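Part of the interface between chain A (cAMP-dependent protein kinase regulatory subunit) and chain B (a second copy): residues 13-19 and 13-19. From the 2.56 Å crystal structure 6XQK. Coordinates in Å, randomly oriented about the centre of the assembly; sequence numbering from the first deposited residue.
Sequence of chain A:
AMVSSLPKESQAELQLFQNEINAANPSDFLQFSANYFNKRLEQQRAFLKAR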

# COMPACT_ATOMS: atom_id res chain seq x y z
N GLU A 13 -16.21 8.83 -0.93
CA GLU A 13 -14.78 8.53 -0.94
C GLU A 13 -14.12 8.88 -2.29
O GLU A 13 -12.96 9.31 -2.32
CB GLU A 13 -14.51 7.06 -0.61
CG GLU A 13 -14.84 6.69 0.81
CD GLU A 13 -13.82 7.09 1.86
OE1 GLU A 13 -12.81 7.76 1.55
OE2 GLU A 13 -14.05 6.71 3.03
N LEU A 14 -14.86 8.71 -3.38
CA LEU A 14 -14.36 9.06 -4.70
C LEU A 14 -14.28 10.57 -4.85
O LEU A 14 -13.31 11.07 -5.40
CB LEU A 14 -15.25 8.44 -5.78
CG LEU A 14 -14.79 8.64 -7.20
CD1 LEU A 14 -13.44 8.01 -7.44
CD2 LEU A 14 -15.80 8.08 -8.18
N GLN A 15 -15.26 11.31 -4.31
CA GLN A 15 -15.27 12.78 -4.37
C GLN A 15 -14.12 13.36 -3.53
O GLN A 15 -13.48 14.33 -3.93
CB GLN A 15 -16.63 13.34 -3.93
CG GLN A 15 -16.90 14.78 -4.37
CD GLN A 15 -16.79 15.03 -5.88
OE1 GLN A 15 -17.58 14.51 -6.70
NE2 GLN A 15 -15.83 15.87 -6.30
N LEU A 16 -13.82 12.75 -2.38
CA LEU A 16 -12.72 13.19 -1.53
C LEU A 16 -11.37 12.97 -2.25
O LEU A 16 -10.46 13.81 -2.16
CB LEU A 16 -12.73 12.38 -0.22
CG LEU A 16 -13.63 12.83 0.91
CD1 LEU A 16 -13.32 12.03 2.16
CD2 LEU A 16 -13.46 14.31 1.21
N PHE A 17 -11.24 11.83 -2.93
CA PHE A 17 -10.04 11.49 -3.69
C PHE A 17 -9.86 12.43 -4.87
O PHE A 17 -8.79 13.01 -5.02
CB PHE A 17 -10.08 10.04 -4.14
CG PHE A 17 -8.99 9.66 -5.10
CD1 PHE A 17 -7.66 9.71 -4.72
CD2 PHE A 17 -9.29 9.18 -6.36
CE1 PHE A 17 -6.65 9.31 -5.59
CE2 PHE A 17 -8.29 8.79 -7.23
CZ PHE A 17 -6.97 8.88 -6.84
N GLN A 18 -10.91 12.65 -5.67
CA GLN A 18 -10.86 13.56 -6.81
C GLN A 18 -10.49 14.99 -6.37
O GLN A 18 -9.77 15.68 -7.10
CB GLN A 18 -12.19 13.56 -7.56
CG GLN A 18 -12.40 12.33 -8.40
CD GLN A 18 -13.80 12.26 -8.99
OE1 GLN A 18 -14.34 11.18 -9.19
NE2 GLN A 18 -14.42 13.41 -9.29
N ASN A 19 -10.97 15.41 -5.19
CA ASN A 19 -10.67 16.72 -4.64
C ASN A 19 -9.19 16.82 -4.28
O ASN A 19 -8.57 17.86 -4.51
CB ASN A 19 -11.53 16.99 -3.41
CG ASN A 19 -12.96 17.31 -3.72
OD1 ASN A 19 -13.36 17.43 -4.90
ND2 ASN A 19 -13.78 17.44 -2.66
N GLU B 13 -5.06 7.82 -15.98
CA GLU B 13 -5.02 6.95 -14.80
C GLU B 13 -6.26 7.11 -13.89
O GLU B 13 -6.70 6.14 -13.25
CB GLU B 13 -3.73 7.17 -13.99
CG GLU B 13 -2.48 6.71 -14.71
CD GLU B 13 -2.26 5.20 -14.75
OE1 GLU B 13 -3.01 4.43 -14.10
OE2 GLU B 13 -1.31 4.79 -15.46
N LEU B 14 -6.82 8.32 -13.85
CA LEU B 14 -8.03 8.57 -13.09
C LEU B 14 -9.22 7.91 -13.80
O LEU B 14 -10.07 7.30 -13.15
CB LEU B 14 -8.23 10.07 -12.91
CG LEU B 14 -9.48 10.47 -12.13
CD1 LEU B 14 -9.44 9.92 -10.70
CD2 LEU B 14 -9.69 11.96 -12.16
N GLN B 15 -9.27 7.98 -15.14
CA GLN B 15 -10.34 7.36 -15.93
C GLN B 15 -10.27 5.83 -15.82
O GLN B 15 -11.31 5.18 -15.72
CB GLN B 15 -10.27 7.81 -17.39
CG GLN B 15 -11.56 7.63 -18.19
CD GLN B 15 -12.78 8.28 -17.57
OE1 GLN B 15 -12.85 9.50 -17.36
NE2 GLN B 15 -13.77 7.46 -17.25
N LEU B 16 -9.07 5.25 -15.77
CA LEU B 16 -8.91 3.81 -15.62
C LEU B 16 -9.42 3.35 -14.25
O LEU B 16 -10.06 2.29 -14.14
CB LEU B 16 -7.42 3.43 -15.76
CG LEU B 16 -6.85 3.23 -17.16
CD1 LEU B 16 -5.42 2.76 -17.10
CD2 LEU B 16 -7.69 2.25 -17.97
N PHE B 17 -9.12 4.13 -13.20
CA PHE B 17 -9.54 3.87 -11.84
C PHE B 17 -11.06 3.97 -11.73
O PHE B 17 -11.68 3.03 -11.25
CB PHE B 17 -8.83 4.80 -10.86
CG PHE B 17 -9.36 4.73 -9.44
CD1 PHE B 17 -9.29 3.54 -8.72
CD2 PHE B 17 -9.91 5.84 -8.83
CE1 PHE B 17 -9.75 3.48 -7.42
CE2 PHE B 17 -10.39 5.76 -7.53
CZ PHE B 17 -10.30 4.59 -6.83
N GLN B 18 -11.66 5.06 -12.23
CA GLN B 18 -13.10 5.25 -12.20
C GLN B 18 -13.82 4.13 -12.95
O GLN B 18 -14.89 3.72 -12.51
CB GLN B 18 -13.49 6.60 -12.80
CG GLN B 18 -13.15 7.77 -11.90
CD GLN B 18 -13.38 9.11 -12.58
OE1 GLN B 18 -13.43 9.23 -13.81
NE2 GLN B 18 -13.49 10.15 -11.78
N ASN B 19 -13.24 3.64 -14.06
CA ASN B 19 -13.81 2.53 -14.82
C ASN B 19 -13.82 1.25 -14.00
O ASN B 19 -14.80 0.52 -14.04
CB ASN B 19 -13.03 2.31 -16.13
CG ASN B 19 -13.29 3.37 -17.17
OD1 ASN B 19 -14.15 4.26 -17.00
ND2 ASN B 19 -12.54 3.34 -18.27

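Two copies of the same helical segment meet here in nearly antiparallel fashion. Their N-to-C directions differ by 174°, and the axes come no closer than 12.7 Å. At that separation the backbones do not touch, and the contact is made by side chains. The register is reciprocal: the CA atoms of Leu14(A) and Gln18(B) lie 8.5 Å apart, as do those of Gln18(A) and Leu14(B). Leu14(A), Phe17(A) and Gln18(A) meet Leu14(B), Phe17(B) and Gln18(B), and the contact buries 232 Å² summed over both sides.

The apolar contacts centre on the two phenylalanines. Phe17(A) CE2 and Phe17(B) CE2 are 3.7 Å apart, at van der Waals distance. The ring centroids are 5.4 Å apart and the ring planes are inclined at 80°. The arrangement is oblique. Both CA-to-CB bonds point toward the other helix, and both chi1 angles are t.

Each leucine packs against the phenylalanine of the other chain. Leu14(A) CD1 lies 3.8 Å from Phe17(B) CE2, and Leu14(B) CD1 lies 3.8 Å from Phe17(A) CE2. The same methyl groups also approach the glutamines. Leu14(A) CD1 is 4.5 Å from Gln18(B) CG, and Leu14(B) CD1 is 4.5 Å from Gln18(A) CG. The aliphatic part of each glutamine therefore borders the apolar cluster. Both leucines have chi1 t and chi2 p.

One polar interaction crosses the contact. Gln18(B) NE2 donates a hydrogen bond to Gln18(A) OE1 at 2.9 Å. The N-H...acceptor angle is 130°, so the bond is weak despite its short length. Both glutamines point sideways at CA-to-CB, but their ends come nearer the other helix. Their chi1 and chi2 angles agree closely, at m and t. They part at chi3, which is -149° in Gln18(A) and -21° in Gln18(B). This difference in the terminal amides breaks the near symmetry of the contact and lets an oxygen face a nitrogen.

Other hydrogen bonds stay within each chain. Gln15(A) NE2 donates to Asn19(A) OD1 at 3.2 Å, and Gln15(B) NE2 donates to Asn19(B) OD1 at the same distance. These bonds link side chains one helical turn apart and take no part in the contact. The backbone has the usual helical pattern. For example, Gln18(A) N donates to Leu14(A) O at 2.9 Å, and Gln18(B) N to Leu14(B) O at 2.9 Å. Leu14(A) and Gln18(A) are thus one turn apart, as are Leu14(B) and Gln18(B).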